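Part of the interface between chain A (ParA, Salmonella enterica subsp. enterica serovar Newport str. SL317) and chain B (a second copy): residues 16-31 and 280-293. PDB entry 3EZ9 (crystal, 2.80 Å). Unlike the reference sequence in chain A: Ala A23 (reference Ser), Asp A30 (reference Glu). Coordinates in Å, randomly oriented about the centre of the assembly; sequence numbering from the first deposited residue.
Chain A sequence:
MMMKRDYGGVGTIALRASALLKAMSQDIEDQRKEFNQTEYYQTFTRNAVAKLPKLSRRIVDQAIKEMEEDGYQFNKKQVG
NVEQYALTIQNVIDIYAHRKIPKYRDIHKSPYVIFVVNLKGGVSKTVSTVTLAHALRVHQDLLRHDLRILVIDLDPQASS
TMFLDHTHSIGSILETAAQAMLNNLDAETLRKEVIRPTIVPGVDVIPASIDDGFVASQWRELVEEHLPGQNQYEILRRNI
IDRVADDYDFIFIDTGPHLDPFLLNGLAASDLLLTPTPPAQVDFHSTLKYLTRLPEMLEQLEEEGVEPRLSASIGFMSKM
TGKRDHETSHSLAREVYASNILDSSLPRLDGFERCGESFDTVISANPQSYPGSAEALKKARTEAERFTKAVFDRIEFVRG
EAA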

# COMPACT_ATOMS: atom_id res chain seq x y z
N ARG A 16 23.54 -8.05 -4.04
CA ARG A 16 23.11 -8.90 -5.13
C ARG A 16 21.80 -8.41 -5.74
O ARG A 16 21.55 -8.64 -6.91
CB ARG A 16 22.98 -10.35 -4.65
CG ARG A 16 24.31 -10.98 -4.30
CD ARG A 16 24.21 -12.50 -4.12
NE ARG A 16 23.54 -12.88 -2.88
CZ ARG A 16 23.94 -13.88 -2.10
NH1 ARG A 16 25.00 -14.61 -2.45
NH2 ARG A 16 23.28 -14.16 -0.98
N ALA A 17 20.97 -7.75 -4.94
CA ALA A 17 19.69 -7.24 -5.44
C ALA A 17 19.90 -6.10 -6.44
O ALA A 17 19.28 -6.05 -7.50
CB ALA A 17 18.84 -6.76 -4.28
N SER A 18 20.79 -5.17 -6.08
CA SER A 18 21.09 -4.03 -6.94
C SER A 18 21.77 -4.53 -8.20
O SER A 18 21.64 -3.92 -9.27
CB SER A 18 22.04 -3.06 -6.23
OG SER A 18 23.38 -3.46 -6.43
N ALA A 19 22.52 -5.63 -8.07
CA ALA A 19 23.23 -6.24 -9.20
C ALA A 19 22.24 -6.89 -10.16
O ALA A 19 22.49 -6.93 -11.36
CB ALA A 19 24.23 -7.26 -8.69
N LEU A 20 21.13 -7.41 -9.64
CA LEU A 20 20.11 -8.02 -10.48
C LEU A 20 19.22 -6.89 -10.95
O LEU A 20 18.46 -7.03 -11.89
CB LEU A 20 19.27 -9.06 -9.73
CG LEU A 20 18.32 -9.93 -10.58
CD1 LEU A 20 18.13 -11.23 -9.86
CD2 LEU A 20 16.96 -9.27 -10.79
N LEU A 21 19.29 -5.73 -10.30
CA LEU A 21 18.46 -4.63 -10.78
C LEU A 21 19.07 -4.16 -12.07
O LEU A 21 18.45 -3.42 -12.82
CB LEU A 21 18.42 -3.48 -9.79
CG LEU A 21 17.38 -3.76 -8.72
CD1 LEU A 21 17.52 -2.71 -7.65
CD2 LEU A 21 15.99 -3.78 -9.35
N LYS A 22 20.31 -4.56 -12.32
CA LYS A 22 20.93 -4.20 -13.58
C LYS A 22 20.40 -5.20 -14.61
O LYS A 22 20.51 -5.00 -15.82
CB LYS A 22 22.45 -4.24 -13.49
CG LYS A 22 23.06 -3.03 -12.77
CD LYS A 22 24.47 -2.74 -13.26
CE LYS A 22 25.42 -3.88 -12.94
NZ LYS A 22 26.77 -3.66 -13.53
N ALA A 23 19.79 -6.29 -14.13
CA ALA A 23 19.21 -7.29 -15.01
C ALA A 23 17.98 -6.64 -15.62
O ALA A 23 17.30 -7.24 -16.45
CB ALA A 23 18.78 -8.54 -14.21
N MET A 24 17.76 -5.38 -15.23
CA MET A 24 16.60 -4.60 -15.67
C MET A 24 16.45 -4.08 -17.08
O MET A 24 15.33 -3.82 -17.49
CB MET A 24 16.35 -3.43 -14.71
CG MET A 24 14.87 -3.09 -14.54
SD MET A 24 14.53 -1.80 -13.31
CE MET A 24 13.78 -0.46 -14.32
N SER A 25 17.52 -3.89 -17.85
CA SER A 25 17.34 -3.38 -19.22
C SER A 25 16.45 -4.36 -19.99
O SER A 25 15.73 -3.99 -20.93
CB SER A 25 18.69 -3.24 -19.93
OG SER A 25 19.43 -4.44 -19.86
N GLN A 26 16.50 -5.61 -19.55
CA GLN A 26 15.72 -6.68 -20.14
C GLN A 26 14.24 -6.48 -19.80
O GLN A 26 13.36 -6.99 -20.49
CB GLN A 26 16.27 -8.02 -19.62
CG GLN A 26 17.79 -8.07 -19.86
CD GLN A 26 18.52 -9.18 -19.13
OE1 GLN A 26 18.52 -9.24 -17.90
NE2 GLN A 26 19.19 -10.05 -19.89
N ASP A 27 13.98 -5.67 -18.77
CA ASP A 27 12.62 -5.37 -18.30
C ASP A 27 12.06 -4.01 -18.77
O ASP A 27 10.84 -3.83 -18.81
CB ASP A 27 12.60 -5.45 -16.77
CG ASP A 27 13.32 -6.70 -16.25
OD1 ASP A 27 14.56 -6.74 -16.36
OD2 ASP A 27 12.64 -7.62 -15.76
N ILE A 28 12.94 -3.07 -19.11
CA ILE A 28 12.49 -1.75 -19.59
C ILE A 28 11.68 -1.94 -20.88
O ILE A 28 10.77 -1.16 -21.16
CB ILE A 28 13.70 -0.81 -19.89
CG1 ILE A 28 14.48 -0.51 -18.60
CG2 ILE A 28 13.22 0.49 -20.53
CD1 ILE A 28 13.77 0.42 -17.63
N GLU A 29 12.03 -2.97 -21.65
CA GLU A 29 11.35 -3.27 -22.91
C GLU A 29 9.98 -3.89 -22.63
O GLU A 29 9.16 -4.05 -23.53
CB GLU A 29 12.21 -4.22 -23.74
CG GLU A 29 13.53 -3.59 -24.20
CD GLU A 29 14.60 -4.62 -24.49
OE1 GLU A 29 14.99 -5.36 -23.56
OE2 GLU A 29 15.08 -4.69 -25.64
N ASP A 30 9.76 -4.23 -21.36
CA ASP A 30 8.50 -4.81 -20.92
C ASP A 30 7.52 -3.67 -20.61
O ASP A 30 6.30 -3.85 -20.68
CB ASP A 30 8.73 -5.67 -19.67
CG ASP A 30 7.44 -6.27 -19.13
OD1 ASP A 30 6.60 -5.52 -18.60
OD2 ASP A 30 7.27 -7.50 -19.26
N GLN A 31 8.06 -2.50 -20.27
CA GLN A 31 7.24 -1.33 -19.96
C GLN A 31 6.48 -0.87 -21.19
O GLN A 31 5.36 -0.38 -21.09
CB GLN A 31 8.12 -0.17 -19.48
CG GLN A 31 8.76 -0.37 -18.51
CD GLN A 31 9.49 0.92 -18.23
OE1 GLN A 31 10.41 1.30 -18.95
NE2 GLN A 31 9.08 1.61 -17.17
N ALA B 280 4.90 -11.69 -9.64
CA ALA B 280 4.75 -10.68 -10.69
C ALA B 280 6.04 -9.92 -10.96
O ALA B 280 6.59 -9.30 -10.06
CB ALA B 280 3.67 -9.69 -10.30
N GLN B 281 6.52 -9.95 -12.20
CA GLN B 281 7.76 -9.24 -12.57
C GLN B 281 7.65 -7.76 -12.19
O GLN B 281 8.65 -7.05 -12.09
CB GLN B 281 8.01 -9.35 -14.09
CG GLN B 281 9.29 -8.66 -14.55
CD GLN B 281 9.41 -8.54 -16.07
OE1 GLN B 281 8.56 -7.94 -16.73
NE2 GLN B 281 10.48 -9.11 -16.63
N VAL B 282 6.42 -7.31 -11.96
CA VAL B 282 6.17 -5.93 -11.58
C VAL B 282 6.58 -5.71 -10.12
O VAL B 282 7.34 -4.78 -9.82
CB VAL B 282 4.68 -5.59 -11.72
CG1 VAL B 282 4.46 -4.10 -11.53
CG2 VAL B 282 4.16 -6.08 -13.06
N ASP B 283 6.08 -6.58 -9.23
CA ASP B 283 6.34 -6.51 -7.79
C ASP B 283 7.73 -6.99 -7.41
O ASP B 283 8.31 -6.52 -6.44
CB ASP B 283 5.33 -7.35 -7.03
CG ASP B 283 3.91 -7.13 -7.52
OD1 ASP B 283 3.54 -5.96 -7.71
OD2 ASP B 283 3.18 -8.13 -7.70
N PHE B 284 8.24 -7.95 -8.17
CA PHE B 284 9.56 -8.49 -7.91
C PHE B 284 10.60 -7.37 -7.90
O PHE B 284 11.60 -7.46 -7.19
CB PHE B 284 9.91 -9.51 -8.99
CG PHE B 284 11.19 -10.24 -8.74
CD1 PHE B 284 11.25 -11.26 -7.79
CD2 PHE B 284 12.34 -9.94 -9.47
CE1 PHE B 284 12.44 -11.96 -7.57
CE2 PHE B 284 13.53 -10.63 -9.26
CZ PHE B 284 13.58 -11.64 -8.31
N HIS B 285 10.37 -6.32 -8.67
CA HIS B 285 11.32 -5.21 -8.72
C HIS B 285 11.16 -4.28 -7.53
O HIS B 285 12.12 -3.68 -7.08
CB HIS B 285 11.16 -4.41 -10.02
CG HIS B 285 11.87 -5.02 -11.19
ND1 HIS B 285 13.24 -5.19 -11.22
CD2 HIS B 285 11.40 -5.49 -12.37
CE1 HIS B 285 13.58 -5.75 -12.37
NE2 HIS B 285 12.48 -5.94 -13.08
N SER B 286 9.93 -4.17 -7.02
CA SER B 286 9.64 -3.33 -5.87
C SER B 286 10.41 -3.90 -4.69
O SER B 286 11.10 -3.18 -3.97
CB SER B 286 8.15 -3.38 -5.53
OG SER B 286 7.36 -2.99 -6.64
N THR B 287 10.27 -5.20 -4.50
CA THR B 287 10.95 -5.89 -3.42
C THR B 287 12.45 -5.70 -3.59
O THR B 287 13.14 -5.35 -2.65
CB THR B 287 10.62 -7.39 -3.42
OG1 THR B 287 9.20 -7.57 -3.46
CG2 THR B 287 11.18 -8.05 -2.17
N LEU B 288 12.94 -5.93 -4.80
CA LEU B 288 14.37 -5.76 -5.07
C LEU B 288 14.88 -4.37 -4.70
O LEU B 288 15.96 -4.22 -4.13
CB LEU B 288 14.67 -6.05 -6.54
CG LEU B 288 14.94 -7.52 -6.86
CD1 LEU B 288 15.09 -7.72 -8.36
CD2 LEU B 288 16.20 -7.93 -6.16
N LYS B 289 14.10 -3.35 -5.04
CA LYS B 289 14.49 -1.99 -4.69
C LYS B 289 14.44 -1.84 -3.17
O LYS B 289 15.34 -1.24 -2.56
CB LYS B 289 13.55 -0.97 -5.37
CG LYS B 289 14.16 -0.34 -6.60
CD LYS B 289 13.34 -0.62 -7.85
CE LYS B 289 12.10 0.29 -7.98
NZ LYS B 289 11.40 0.10 -9.31
N TYR B 290 13.40 -2.39 -2.55
CA TYR B 290 13.27 -2.31 -1.11
C TYR B 290 14.49 -2.93 -0.47
O TYR B 290 15.20 -2.29 0.31
CB TYR B 290 12.02 -3.02 -0.64
CG TYR B 290 11.88 -3.03 0.86
CD1 TYR B 290 12.38 -4.09 1.62
CD2 TYR B 290 11.25 -1.99 1.53
CE1 TYR B 290 12.24 -4.11 3.01
CE2 TYR B 290 11.11 -2.00 2.92
CZ TYR B 290 11.60 -3.07 3.65
OH TYR B 290 11.41 -3.12 5.01
N LEU B 291 14.75 -4.19 -0.80
CA LEU B 291 15.90 -4.86 -0.23
C LEU B 291 17.17 -4.09 -0.48
O LEU B 291 18.10 -4.12 0.32
CB LEU B 291 16.06 -6.27 -0.81
CG LEU B 291 14.92 -7.22 -0.48
CD1 LEU B 291 15.13 -8.55 -1.18
CD2 LEU B 291 14.81 -7.37 1.02
N THR B 292 17.23 -3.36 -1.58
CA THR B 292 18.47 -2.66 -1.88
C THR B 292 18.71 -1.48 -0.97
O THR B 292 19.81 -0.94 -0.93
CB THR B 292 18.53 -2.23 -3.36
OG1 THR B 292 19.90 -2.13 -3.75
CG2 THR B 292 17.87 -0.89 -3.57
N ARG B 293 17.68 -1.12 -0.21
CA ARG B 293 17.73 0.02 0.70
C ARG B 293 17.86 -0.29 2.18
O ARG B 293 17.99 0.63 2.98
CB ARG B 293 16.47 0.87 0.55
CG ARG B 293 16.64 2.11 -0.27
CD ARG B 293 17.32 1.81 -1.56
NE ARG B 293 17.09 2.87 -2.52
CZ ARG B 293 17.71 2.96 -3.69
NH1 ARG B 293 18.62 2.04 -4.03
NH2 ARG B 293 17.43 3.96 -4.51

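The two stretches run in roughly opposite directions. Helix 16-20 of chain A crosses helix 281-292 of chain B at 137° between their N-to-C directions, and the axes approach to 8.5 Å. At the closest pair of CA atoms, Ala A17 points toward chain B, its CA 5.5 Å from the CA of Leu B288. The methyl CB of Ala A17 touches CD2 of Leu B288 at 3.4 Å and reaches CB of Leu B291 at 4.5 Å.

Leu B288 is a bump on the chain B helix. It fits among Ala A17, Leu A20 and Leu A21: its CD1 meets CD2 of Leu A20 at 3.4 Å, while its CB lies 3.8 Å from CD2 of Leu A21. The same CD2 of Leu A20 also lies 4.0 Å from CE2, at the edge of the Phe B284 ring. Leu A21 starts out sideways, but its end comes nearer and fills the hollow bordered by His B285, Leu B288, Lys B289 and Thr B292. At one end of the contact, CB of Ser A18 packs against OG1 of Thr B292 at 3.4 Å.

Farther along chain A, the axis of the weakly bonded helix at about 25-31 is more distant; it comes no closer than 12.0 Å to that of the chain B helix, and polar side chains from both sides meet across the wider spacing. His B285 marks the transition. Met A24 SD covers one face of its ring, 4.4 Å from the centroid, while CD2 of Leu A21 lies at the ring edge, 3.6 Å from ND1. Also near the ring plane, Asp A27 OD2 accepts a nearly straight hydrogen bond from His B285 NE2 (3.2 Å, 166°). Gln B281 reaches between Asp A27 and Asp A30, extending the polar end of the interface.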